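Local coordinates for protein L-2,4-diaminobutyric acid acetyltransferase (Geobacillus sp., PDB 6SLL) that catalyses acetyl transfer from acetyl-coenzyme A to L-2,4-diaminobutyric acid, a step in the biosynthesis of the chemical chaperone ectoine, at residues T17-R22 and M62-E67; W33-R37 and Q90-A94; E84-V88 and G118-T124. All coordinates share one frame. Residue numbers count along the deposited sequence, not the author numbering.

All three interactions belong to one mixed GNAT sheet. Interaction 1 adds the outermost strand 20-22 to strand 62-66, with the Tyr-21 side chain about 8 Å from coenzyme A. Interactions 2 and 3 share strand 85-93 and lie on opposite sides of the chain's centre, their centres about 21 Å apart. In interaction 2 this strand packs against helix 29-39, Val-93 N bonds coenzyme A and the Gln-90 side chain diaminobutyric acid; in interaction 3 its first half pairs with strand 121-125 as far as Thr-124, whose side chain is about 4 Å from diaminobutyric acid. Helix 29-39 follows strand 20-22; interactions 1 and 2 have centres about 14 Å and nearest atoms about 6 Å apart.

Interaction 1: residues T17-R22 and M62-E67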
loop_
_atom_site.group_PDB
_atom_site.type_symbol
_atom_site.label_atom_id
_atom_site.label_comp_id
_atom_site.label_asym_id
_atom_site.label_seq_id
_atom_site.Cartn_x
_atom_site.Cartn_y
_atom_site.Cartn_z
ATOM N N THR B 17 -4.961 2.395 33.068
ATOM C CA THR B 17 -4.744 3.522 32.145
ATOM C C THR B 17 -5.451 3.100 30.898
ATOM O O THR B 17 -5.315 1.981 30.350
ATOM C CB THR B 17 -3.215 3.633 31.764
ATOM O OG1 THR B 17 -2.438 3.956 32.923
ATOM C CG2 THR B 17 -3.030 4.741 30.831
ATOM N N GLU B 18 -6.375 3.967 30.464
ATOM C CA GLU B 18 -7.080 3.593 29.275
ATOM C C GLU B 18 -6.229 3.642 28.018
ATOM O O GLU B 18 -5.294 4.454 27.811
ATOM C CB GLU B 18 -8.242 4.622 29.021
ATOM C CG GLU B 18 -9.307 4.657 30.078
ATOM C CD GLU B 18 -10.331 5.780 29.785
ATOM O OE1 GLU B 18 -11.202 5.537 28.875
ATOM O OE2 GLU B 18 -10.238 6.794 30.422
ATOM N N VAL B 19 -6.528 2.743 27.087
ATOM C CA VAL B 19 -5.975 2.728 25.751
ATOM C C VAL B 19 -6.473 3.919 25.013
ATOM O O VAL B 19 -7.626 4.341 25.125
ATOM C CB VAL B 19 -6.361 1.434 25.023
ATOM C CG1 VAL B 19 -5.870 1.433 23.574
ATOM C CG2 VAL B 19 -5.825 0.216 25.738
ATOM N N VAL B 20 -5.553 4.602 24.279
ATOM C CA VAL B 20 -5.927 5.749 23.486
ATOM C C VAL B 20 -5.797 5.394 21.990
ATOM O O VAL B 20 -4.917 4.689 21.559
ATOM C CB VAL B 20 -5.316 6.945 23.976
ATOM C CG1 VAL B 20 -5.635 7.333 25.398
ATOM C CG2 VAL B 20 -3.930 6.830 23.858
ATOM N N TYR B 21 -6.737 5.990 21.248
ATOM C CA TYR B 21 -6.922 5.683 19.811
ATOM C C TYR B 21 -6.672 6.907 18.993
ATOM O O TYR B 21 -7.226 8.003 19.354
ATOM C CB TYR B 21 -8.334 5.121 19.566
ATOM C CG TYR B 21 -8.547 3.790 20.319
ATOM C CD1 TYR B 21 -8.175 2.577 19.747
ATOM C CD2 TYR B 21 -9.108 3.782 21.574
ATOM C CE1 TYR B 21 -8.352 1.394 20.414
ATOM C CE2 TYR B 21 -9.213 2.597 22.264
ATOM C CZ TYR B 21 -8.867 1.377 21.697
ATOM O OH TYR B 21 -8.965 0.191 22.322
ATOM N N ARG B 22 -5.954 6.819 17.903
ATOM C CA ARG B 22 -5.676 8.000 17.082
ATOM C C ARG B 22 -5.301 7.509 15.653
ATOM O O ARG B 22 -4.952 6.384 15.444
ATOM C CB ARG B 22 -4.496 8.827 17.610
ATOM C CG ARG B 22 -3.178 8.095 17.645
ATOM C CD ARG B 22 -2.087 8.945 18.202
ATOM N NE ARG B 22 -0.808 8.167 18.371
ATOM C CZ ARG B 22 0.117 7.983 17.412
ATOM N NH1 ARG B 22 -0.129 8.415 16.176
ATOM N NH2 ARG B 22 1.190 7.296 17.649
ATOM N N MET B 62 -5.803 3.376 11.857
ATOM C CA MET B 62 -5.994 3.543 13.300
ATOM C C MET B 62 -4.780 2.990 14.050
ATOM O O MET B 62 -4.205 1.957 13.630
ATOM C CB MET B 62 -7.246 2.696 13.743
ATOM C CG MET B 62 -7.760 2.831 15.061
ATOM S SD MET B 62 -8.090 4.629 15.551
ATOM C CE MET B 62 -9.284 4.743 14.271
ATOM N N ILE B 63 -4.417 3.690 15.126
ATOM C CA ILE B 63 -3.458 3.201 16.148
ATOM C C ILE B 63 -4.091 3.162 17.492
ATOM O O ILE B 63 -4.912 4.019 17.822
ATOM C CB ILE B 63 -2.212 4.186 16.184
ATOM C CG1 ILE B 63 -1.192 3.739 15.080
ATOM C CG2 ILE B 63 -1.535 4.279 17.562
ATOM C CD1 ILE B 63 0.037 4.515 15.001
ATOM N N ALA B 64 -3.696 2.164 18.272
ATOM C CA ALA B 64 -3.985 2.101 19.699
ATOM C C ALA B 64 -2.713 2.143 20.466
ATOM O O ALA B 64 -1.726 1.473 20.142
ATOM C CB ALA B 64 -4.719 0.793 20.026
ATOM N N GLU B 65 -2.695 2.994 21.523
ATOM C CA GLU B 65 -1.519 3.146 22.381
ATOM C C GLU B 65 -1.904 2.924 23.841
ATOM O O GLU B 65 -3.012 3.321 24.244
ATOM C CB GLU B 65 -0.929 4.501 22.284
ATOM C CG GLU B 65 -0.173 4.651 21.056
ATOM C CD GLU B 65 0.235 6.140 20.718
ATOM O OE1 GLU B 65 -0.557 6.991 20.919
ATOM O OE2 GLU B 65 1.364 6.377 20.345
ATOM N N HIS B 66 -1.019 2.332 24.588
ATOM C CA HIS B 66 -1.249 2.110 26.036
ATOM C C HIS B 66 0.046 2.417 26.741
ATOM O O HIS B 66 1.084 1.821 26.432
ATOM C CB HIS B 66 -1.706 0.707 26.278
ATOM C CG HIS B 66 -1.946 0.436 27.775
ATOM N ND1 HIS B 66 -1.122 -0.381 28.474
ATOM C CD2 HIS B 66 -2.910 0.844 28.609
ATOM C CE1 HIS B 66 -1.540 -0.380 29.730
ATOM N NE2 HIS B 66 -2.647 0.301 29.812
ATOM N N GLU B 67 0.025 3.380 27.670
ATOM C CA GLU B 67 1.142 3.760 28.470
ATOM C C GLU B 67 2.354 3.996 27.579
ATOM O O GLU B 67 3.485 3.635 27.912
ATOM C CB GLU B 67 1.383 2.749 29.587
ATOM C CG GLU B 67 0.240 2.771 30.635
ATOM C CD GLU B 67 0.436 1.881 31.824
ATOM O OE1 GLU B 67 1.271 0.940 31.708
ATOM O OE2 GLU B 67 -0.445 2.109 32.735
HETATM O O HOH W 1 -3.543 -0.081 32.413
HETATM O O HOH W 2 -2.485 5.010 27.334
HETATM O O HOH W 3 -3.385 6.823 20.564
#
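Met-62, at the start of strand 62-66, packs SD 4.1 Å from Tyr-21 CB; the antiparallel pairing with strand 20-22 begins at the next residue. Ile-63 and Arg-22 form a hydrogen-bonded pair, Ile-63 N to Arg-22 O at 2.8 Å and Arg-22 N to Ile-63 O at 3.0 Å, while Ile-63 CD1 lies over one guanidinium face. Ala-64, in a non-hydrogen-bonded pair with Tyr-21, sets its CB 3.7 Å from Tyr-21 CE1 and 3.8 Å from Val-19 CG1. Glu-65 bonds Val-20 through both backbone groups (N to O and O to N, each 2.8 Å), and its carboxylate grips Arg-22 in a two-pronged salt bridge, OE1 to NE 2.8 Å and OE2 to NH2 2.9 Å. Past it, a water joins His-66 NE2 to Thr-17 N, and Thr-17 OG1 donates to Glu-67 OE2 at 2.7 Å. Strand 20-22 thus edges the sheet of this chain: Tyr-21 and Ala-64 pack on helix 102-112, Ile-63 leans on Pro-24 and strand 69-78, and strand 62-66 continues antiparallel into strand 69-78.

Interaction 2: residues W33-R37 and Q90-A94; sequences WELIR and QVAVA. With COA (coenzyme A), chain F; DAB (2,4-diaminobutyric acid), chain G.
Leu-35, Ile-36 and Ala-92 carry most of this helix-on-sheet contact. Residues 33-37 are one turn of regular alpha helix, with Arg-37 N bonded to Trp-33 O at 2.8 Å; residues 90-93 are extended strand, giving way to a loop at Ala-94. The two axes cross almost at right angles, 83°, with a closest approach of 8.5 Å, and the nearest CA pairs are Ile-36 with Ala-92 (6.5 Å) and Leu-35 with Ala-94 (6.6 Å). Leu-35 points toward the strand in the t, p rotamer, so that CD2 lies 4.0 Å from Ala-92 CB and CD1 3.9 Å from Ala-94 CB. Ile-36 leaves the helix sideways, but its m, m rotamer swings CD1 in to 3.7 Å from Ala-92 CB, while CG2 sits 4.0 Å from Gln-90 NE2. The small Ala-92 side chain therefore meets both helix residues.

Strand alternation sends Gln-90 and Ala-92 toward the helix and Val-91 and Val-93 away from it. Gln-90 NE2 donates to diaminobutyric acid OXT at 3.0 Å, and its OE1 is held by Tyr-50. Val-93 N donates to coenzyme A O9P, also at 3.0 Å, the backbone-to-pantetheine bond characteristic of GNAT enzymes, while Val-91 CG1 touches CEP at 3.9 Å. Strand 85-93 thus has helix 29-39 on one face and helix 102-112, met by Val-93, on the other, and in the sheet it lies between strand 69-78, whose Phe-73 also touches Leu-35, and strand 121-125.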
loop_
_atom_site.group_PDB
_atom_site.type_symbol
_atom_site.label_atom_id
_atom_site.label_comp_id
_atom_site.label_asym_id
_atom_site.label_seq_id
_atom_site.Cartn_x
_atom_site.Cartn_y
_atom_site.Cartn_z
ATOM N N TRP B 33 5.783 -1.009 12.114
ATOM C CA TRP B 33 6.504 -2.099 11.513
ATOM C C TRP B 33 6.904 -3.134 12.593
ATOM O O TRP B 33 6.762 -4.331 12.390
ATOM C CB TRP B 33 7.686 -1.524 10.749
ATOM C CG TRP B 33 8.586 -2.558 10.105
ATOM C CD1 TRP B 33 8.410 -3.177 8.916
ATOM C CD2 TRP B 33 9.805 -3.105 10.685
ATOM N NE1 TRP B 33 9.448 -4.052 8.684
ATOM C CE2 TRP B 33 10.314 -4.018 9.735
ATOM C CE3 TRP B 33 10.498 -2.832 11.851
ATOM C CZ2 TRP B 33 11.489 -4.675 9.936
ATOM C CZ3 TRP B 33 11.704 -3.460 12.040
ATOM C CH2 TRP B 33 12.177 -4.391 11.122
ATOM N N GLU B 34 7.459 -2.601 13.685
ATOM C CA GLU B 34 7.851 -3.513 14.780
ATOM C C GLU B 34 6.700 -4.292 15.338
ATOM O O GLU B 34 6.797 -5.522 15.617
ATOM C CB GLU B 34 8.550 -2.717 15.889
ATOM C CG GLU B 34 9.939 -2.195 15.450
ATOM C CD GLU B 34 10.601 -1.303 16.417
ATOM O OE1 GLU B 34 9.895 -0.697 17.233
ATOM O OE2 GLU B 34 11.841 -1.183 16.341
ATOM N N LEU B 35 5.514 -3.626 15.491
ATOM C CA LEU B 35 4.300 -4.333 15.941
ATOM C C LEU B 35 3.906 -5.448 14.999
ATOM O O LEU B 35 3.650 -6.577 15.397
ATOM C CB LEU B 35 3.129 -3.333 16.116
ATOM C CG LEU B 35 1.806 -3.909 16.456
ATOM C CD1 LEU B 35 1.728 -4.240 17.925
ATOM C CD2 LEU B 35 0.670 -2.947 16.194
ATOM N N ILE B 36 3.895 -5.140 13.683
ATOM C CA ILE B 36 3.545 -6.162 12.686
ATOM C C ILE B 36 4.563 -7.286 12.723
ATOM O O ILE B 36 4.180 -8.475 12.732
ATOM C CB ILE B 36 3.437 -5.556 11.301
ATOM C CG1 ILE B 36 2.447 -4.387 11.222
ATOM C CG2 ILE B 36 3.140 -6.608 10.242
ATOM C CD1 ILE B 36 1.087 -4.752 11.616
ATOM N N ARG B 37 5.818 -6.962 12.759
ATOM C CA ARG B 37 6.762 -8.066 12.797
ATOM C C ARG B 37 6.668 -8.926 13.990
ATOM O O ARG B 37 6.759 -10.183 13.852
ATOM C CB ARG B 37 8.077 -7.499 12.872
ATOM C CG ARG B 37 9.162 -8.507 13.146
ATOM C CD ARG B 37 10.517 -7.932 13.539
ATOM N NE ARG B 37 10.375 -7.299 14.840
ATOM C CZ ARG B 37 11.187 -6.313 15.290
ATOM N NH1 ARG B 37 12.207 -5.881 14.592
ATOM N NH2 ARG B 37 10.891 -5.723 16.472
ATOM N N GLN B 90 -4.360 -4.811 7.249
ATOM C CA GLN B 90 -3.784 -5.537 8.398
ATOM C C GLN B 90 -4.420 -5.019 9.683
ATOM O O GLN B 90 -4.540 -3.796 9.869
ATOM C CB GLN B 90 -2.250 -5.382 8.450
ATOM C CG GLN B 90 -1.571 -6.034 7.260
ATOM C CD GLN B 90 -0.074 -5.985 7.292
ATOM O OE1 GLN B 90 0.516 -4.918 7.417
ATOM N NE2 GLN B 90 0.549 -7.134 7.194
ATOM N N VAL B 91 -4.741 -5.946 10.564
ATOM C CA VAL B 91 -5.153 -5.655 11.935
ATOM C C VAL B 91 -4.215 -6.356 12.865
ATOM O O VAL B 91 -4.118 -7.609 12.757
ATOM C CB VAL B 91 -6.626 -6.034 12.193
ATOM C CG1 VAL B 91 -7.048 -5.668 13.573
ATOM C CG2 VAL B 91 -7.587 -5.584 11.129
ATOM N N ALA B 92 -3.609 -5.660 13.782
ATOM C CA ALA B 92 -2.661 -6.288 14.738
ATOM C C ALA B 92 -2.883 -5.713 16.126
ATOM O O ALA B 92 -3.004 -4.484 16.250
ATOM C CB ALA B 92 -1.221 -5.972 14.304
ATOM N N VAL B 93 -2.838 -6.589 17.131
ATOM C CA VAL B 93 -2.765 -6.133 18.517
ATOM C C VAL B 93 -1.596 -6.904 19.130
ATOM O O VAL B 93 -1.427 -8.128 18.946
ATOM C CB VAL B 93 -4.099 -6.385 19.240
ATOM C CG1 VAL B 93 -3.995 -6.177 20.747
ATOM C CG2 VAL B 93 -5.204 -5.500 18.650
ATOM N N ALA B 94 -0.770 -6.213 19.898
ATOM C CA ALA B 94 0.376 -6.805 20.582
ATOM C C ALA B 94 -0.117 -7.934 21.476
ATOM O O ALA B 94 -1.134 -7.828 22.162
ATOM C CB ALA B 94 1.060 -5.738 21.428
HETATM N N1A COA F . -9.832 -16.707 21.711
HETATM C C2A COA F . -11.155 -16.570 21.545
HETATM N N3A COA F . -11.822 -15.509 21.083
HETATM C C4A COA F . -10.999 -14.459 20.806
HETATM C C5A COA F . -9.615 -14.510 20.915
HETATM C C6A COA F . -8.993 -15.685 21.381
HETATM N N6A COA F . -7.715 -15.842 21.565
HETATM N N7A COA F . -9.116 -13.251 20.608
HETATM C C8A COA F . -10.155 -12.517 20.242
HETATM N N9A COA F . -11.300 -13.239 20.320
HETATM C C1B COA F . -12.578 -12.790 19.974
HETATM C C2B COA F . -13.208 -11.909 21.058
HETATM O O2B COA F . -13.859 -12.674 22.015
HETATM C C3B COA F . -14.034 -10.991 20.175
HETATM O O3B COA F . -15.190 -11.791 19.681
HETATM P P3B COA F . -16.673 -11.595 20.313
HETATM O O7A COA F . -17.000 -10.207 19.721
HETATM O O8A COA F . -17.444 -12.841 19.850
HETATM O O9A COA F . -16.555 -11.085 21.838
HETATM C C4B COA F . -13.165 -10.812 18.960
HETATM O O4B COA F . -12.412 -11.989 18.803
HETATM C C5B COA F . -12.398 -9.491 19.062
HETATM O O5B COA F . -11.640 -9.460 20.295
HETATM P P1A COA F . -10.622 -8.292 20.654
HETATM O O1A COA F . -10.283 -8.426 22.084
HETATM O O2A COA F . -11.103 -6.989 20.139
HETATM O O3A COA F . -9.366 -8.781 19.770
HETATM P P2A COA F . -7.815 -8.432 20.050
HETATM O O4A COA F . -7.668 -7.020 20.468
HETATM O O5A COA F . -7.243 -9.480 20.950
HETATM O O6A COA F . -7.211 -8.551 18.619
HETATM C CBP COA F . -6.419 -9.767 16.697
HETATM C CCP COA F . -7.552 -9.592 17.673
HETATM C CDP COA F . -6.917 -10.706 15.558
HETATM C CEP COA F . -6.042 -8.447 16.126
HETATM C CAP COA F . -5.232 -10.397 17.497
HETATM O OAP COA F . -5.628 -11.735 17.903
HETATM C C9P COA F . -3.931 -10.486 16.777
HETATM O O9P COA F . -3.253 -9.505 16.424
HETATM N N8P COA F . -3.546 -11.768 16.538
HETATM C C7P COA F . -2.395 -12.216 15.924
HETATM C C6P COA F . -1.923 -13.639 16.524
HETATM C C5P COA F . -2.690 -14.796 15.976
HETATM O O5P COA F . -3.970 -14.735 15.978
HETATM N N4P COA F . -2.110 -15.806 15.645
HETATM C C3P COA F . -2.816 -17.050 15.122
HETATM C C2P COA F . -1.589 -18.107 14.558
HETATM S S1P COA F . -0.857 -18.813 16.003
HETATM N N DAB G . -1.821 -11.858 5.424
HETATM C CA DAB G . -2.148 -10.546 4.788
HETATM C C DAB G . -1.243 -9.501 5.403
HETATM O O DAB G . -1.187 -8.431 4.807
HETATM C CB DAB G . -3.628 -10.186 4.962
HETATM C CG DAB G . -4.051 -9.858 6.359
HETATM N ND DAB G . -5.506 -9.521 6.366
HETATM O OXT DAB G . -0.643 -9.734 6.446
#

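Interaction 3: residues E84-V88 and G118-T124; sequences ETLFV and GVRFIET
Thr-124 OG1 donates to Val-88 O at 2.7 Å, joining the C-terminal ends of two parallel segments. Behind it run the backbone bonds: Val-88 N to Glu-123 O at 2.8 Å, Glu-123 N to Leu-86 O and Leu-86 N to Phe-121 O, both 2.9 Å. Glu-84 O takes two donors, Arg-120 N at 2.8 Å and Phe-121 N at 3.2 Å. Residues 85-88 and 121-124 are extended strand; Glu-84 and 118-120 are loop or turn. Opposite pairs are Thr-85 with Phe-121, Leu-86 with Ile-122 and Phe-87 with Glu-123 (CA atoms 4.7 to 4.9 Å apart); the strand axes approach to 4.6 Å and cross at -29°. Gly-118 enters with a positive phi (84/-2), where a side chain would jam against the preceding carbonyl.

A water spans Glu-84 OE1 and Gly-118 O, another Thr-85 OG1 and Glu-123 OE1. On the face toward helix 102-112, Leu-86 CB meets Val-119 CG1 at 3.8 Å, and Val-88 CG2, from a t rotamer, meets Ile-122 CG2 at 3.9 Å. On the other face Thr-85 CG2 lies 3.6 Å from Glu-123 CD, and Phe-87 CD1 (chi1 t) 3.9 Å from Glu-123 CB. This closes the beta-alpha-beta crossover of strand 85-93, helix 102-112 and strand 121-125. Its chemistry is two-sided: an apolar face, Leu-86, Val-119 and Ile-122, packs on that helix, whereas the opposite one reaches the dimer partner, where Glu-123 OE2 bonds Tyr-56 OH of the second subunit.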
loop_
_atom_site.group_PDB
_atom_site.type_symbol
_atom_site.label_atom_id
_atom_site.label_comp_id
_atom_site.label_asym_id
_atom_site.label_seq_id
_atom_site.Cartn_x
_atom_site.Cartn_y
_atom_site.Cartn_z
ATOM N N GLU B 84 -17.149 2.933 -2.464
ATOM C CA GLU B 84 -17.998 2.537 -1.382
ATOM C C GLU B 84 -17.423 1.329 -0.591
ATOM O O GLU B 84 -18.009 1.023 0.447
ATOM C CB GLU B 84 -19.396 2.220 -1.849
ATOM C CG GLU B 84 -20.081 3.528 -2.242
ATOM C CD GLU B 84 -21.579 3.322 -2.570
ATOM O OE1 GLU B 84 -22.369 4.307 -2.296
ATOM O OE2 GLU B 84 -22.030 2.068 -2.860
ATOM N N THR B 85 -16.353 0.762 -1.080
ATOM C CA THR B 85 -15.697 -0.338 -0.390
ATOM C C THR B 85 -14.463 0.149 0.392
ATOM O O THR B 85 -13.600 0.760 -0.254
ATOM C CB THR B 85 -15.312 -1.441 -1.364
ATOM O OG1 THR B 85 -16.534 -2.018 -1.883
ATOM C CG2 THR B 85 -14.514 -2.527 -0.690
ATOM N N LEU B 86 -14.406 -0.153 1.656
ATOM C CA LEU B 86 -13.176 0.018 2.448
ATOM C C LEU B 86 -12.489 -1.356 2.529
ATOM O O LEU B 86 -13.064 -2.317 3.014
ATOM C CB LEU B 86 -13.518 0.498 3.828
ATOM C CG LEU B 86 -12.322 0.785 4.729
ATOM C CD1 LEU B 86 -11.632 2.076 4.358
ATOM C CD2 LEU B 86 -12.739 0.852 6.191
ATOM N N PHE B 87 -11.223 -1.401 2.052
ATOM C CA PHE B 87 -10.414 -2.614 2.194
ATOM C C PHE B 87 -9.606 -2.509 3.481
ATOM O O PHE B 87 -8.854 -1.523 3.647
ATOM C CB PHE B 87 -9.479 -2.771 0.981
ATOM C CG PHE B 87 -8.711 -4.074 1.082
ATOM C CD1 PHE B 87 -9.274 -5.234 0.695
ATOM C CD2 PHE B 87 -7.443 -4.095 1.561
ATOM C CE1 PHE B 87 -8.602 -6.418 0.780
ATOM C CE2 PHE B 87 -6.740 -5.287 1.645
ATOM C CZ PHE B 87 -7.354 -6.463 1.261
ATOM N N VAL B 88 -9.780 -3.484 4.360
ATOM C CA VAL B 88 -9.023 -3.544 5.583
ATOM C C VAL B 88 -7.869 -4.478 5.348
ATOM O O VAL B 88 -8.074 -5.695 5.020
ATOM C CB VAL B 88 -9.842 -3.937 6.799
ATOM C CG1 VAL B 88 -8.971 -4.100 8.004
ATOM C CG2 VAL B 88 -10.955 -2.933 7.028
ATOM N N GLY B 118 -19.939 7.049 4.257
ATOM C CA GLY B 118 -20.421 6.497 3.015
ATOM C C GLY B 118 -19.890 5.075 2.684
ATOM O O GLY B 118 -20.236 4.608 1.602
ATOM N N VAL B 119 -19.052 4.498 3.493
ATOM C CA VAL B 119 -18.599 3.172 3.210
ATOM C C VAL B 119 -19.776 2.229 3.365
ATOM O O VAL B 119 -20.446 2.155 4.406
ATOM C CB VAL B 119 -17.470 2.784 4.152
ATOM C CG1 VAL B 119 -17.214 1.273 4.114
ATOM C CG2 VAL B 119 -16.196 3.528 3.823
ATOM N N ARG B 120 -20.044 1.470 2.320
ATOM C CA ARG B 120 -21.132 0.550 2.316
ATOM C C ARG B 120 -20.703 -0.915 2.478
ATOM O O ARG B 120 -21.535 -1.741 2.888
ATOM C CB ARG B 120 -21.971 0.768 1.072
ATOM C CG ARG B 120 -23.439 0.380 1.158
ATOM C CD ARG B 120 -24.186 0.652 -0.160
ATOM N NE ARG B 120 -25.465 0.019 -0.030
ATOM C CZ ARG B 120 -25.970 -0.942 -0.772
ATOM N NH1 ARG B 120 -25.316 -1.284 -1.946
ATOM N NH2 ARG B 120 -27.187 -1.375 -0.545
ATOM N N PHE B 121 -19.426 -1.230 2.218
ATOM C CA PHE B 121 -18.874 -2.554 2.401
ATOM C C PHE B 121 -17.484 -2.508 2.995
ATOM O O PHE B 121 -16.741 -1.587 2.587
ATOM C CB PHE B 121 -18.796 -3.329 1.056
ATOM C CG PHE B 121 -20.154 -3.620 0.447
ATOM C CD1 PHE B 121 -20.777 -4.791 0.731
ATOM C CD2 PHE B 121 -20.685 -2.763 -0.436
ATOM C CE1 PHE B 121 -22.030 -5.099 0.224
ATOM C CE2 PHE B 121 -21.944 -3.052 -1.042
ATOM C CZ PHE B 121 -22.598 -4.226 -0.634
ATOM N N ILE B 122 -17.133 -3.484 3.801
ATOM C CA ILE B 122 -15.746 -3.773 4.107
ATOM C C ILE B 122 -15.360 -5.007 3.318
ATOM O O ILE B 122 -16.108 -6.017 3.316
ATOM C CB ILE B 122 -15.540 -3.997 5.586
ATOM C CG1 ILE B 122 -15.672 -2.685 6.372
ATOM C CG2 ILE B 122 -14.250 -4.699 5.855
ATOM C CD1 ILE B 122 -15.699 -2.897 7.893
ATOM N N GLU B 123 -14.142 -5.008 2.762
ATOM C CA GLU B 123 -13.446 -6.178 2.241
ATOM C C GLU B 123 -12.224 -6.469 3.034
ATOM O O GLU B 123 -11.519 -5.438 3.317
ATOM C CB GLU B 123 -13.105 -5.991 0.691
ATOM C CG GLU B 123 -14.294 -6.179 -0.218
ATOM C CD GLU B 123 -14.054 -6.009 -1.639
ATOM O OE1 GLU B 123 -15.056 -5.958 -2.416
ATOM O OE2 GLU B 123 -12.874 -5.905 -2.121
ATOM N N THR B 124 -11.881 -7.706 3.299
ATOM C CA THR B 124 -10.640 -8.063 3.993
ATOM C C THR B 124 -10.387 -9.527 3.672
ATOM O O THR B 124 -11.342 -10.226 3.402
ATOM C CB THR B 124 -10.746 -7.776 5.490
ATOM O OG1 THR B 124 -9.467 -7.783 6.070
ATOM C CG2 THR B 124 -11.653 -8.732 6.207
HETATM O O HOH W 4 -21.503 5.974 -0.349
HETATM O O HOH W 5 -17.370 -4.727 -1.496
HETATM O O HOH W 6 -14.970 -3.890 -4.227
#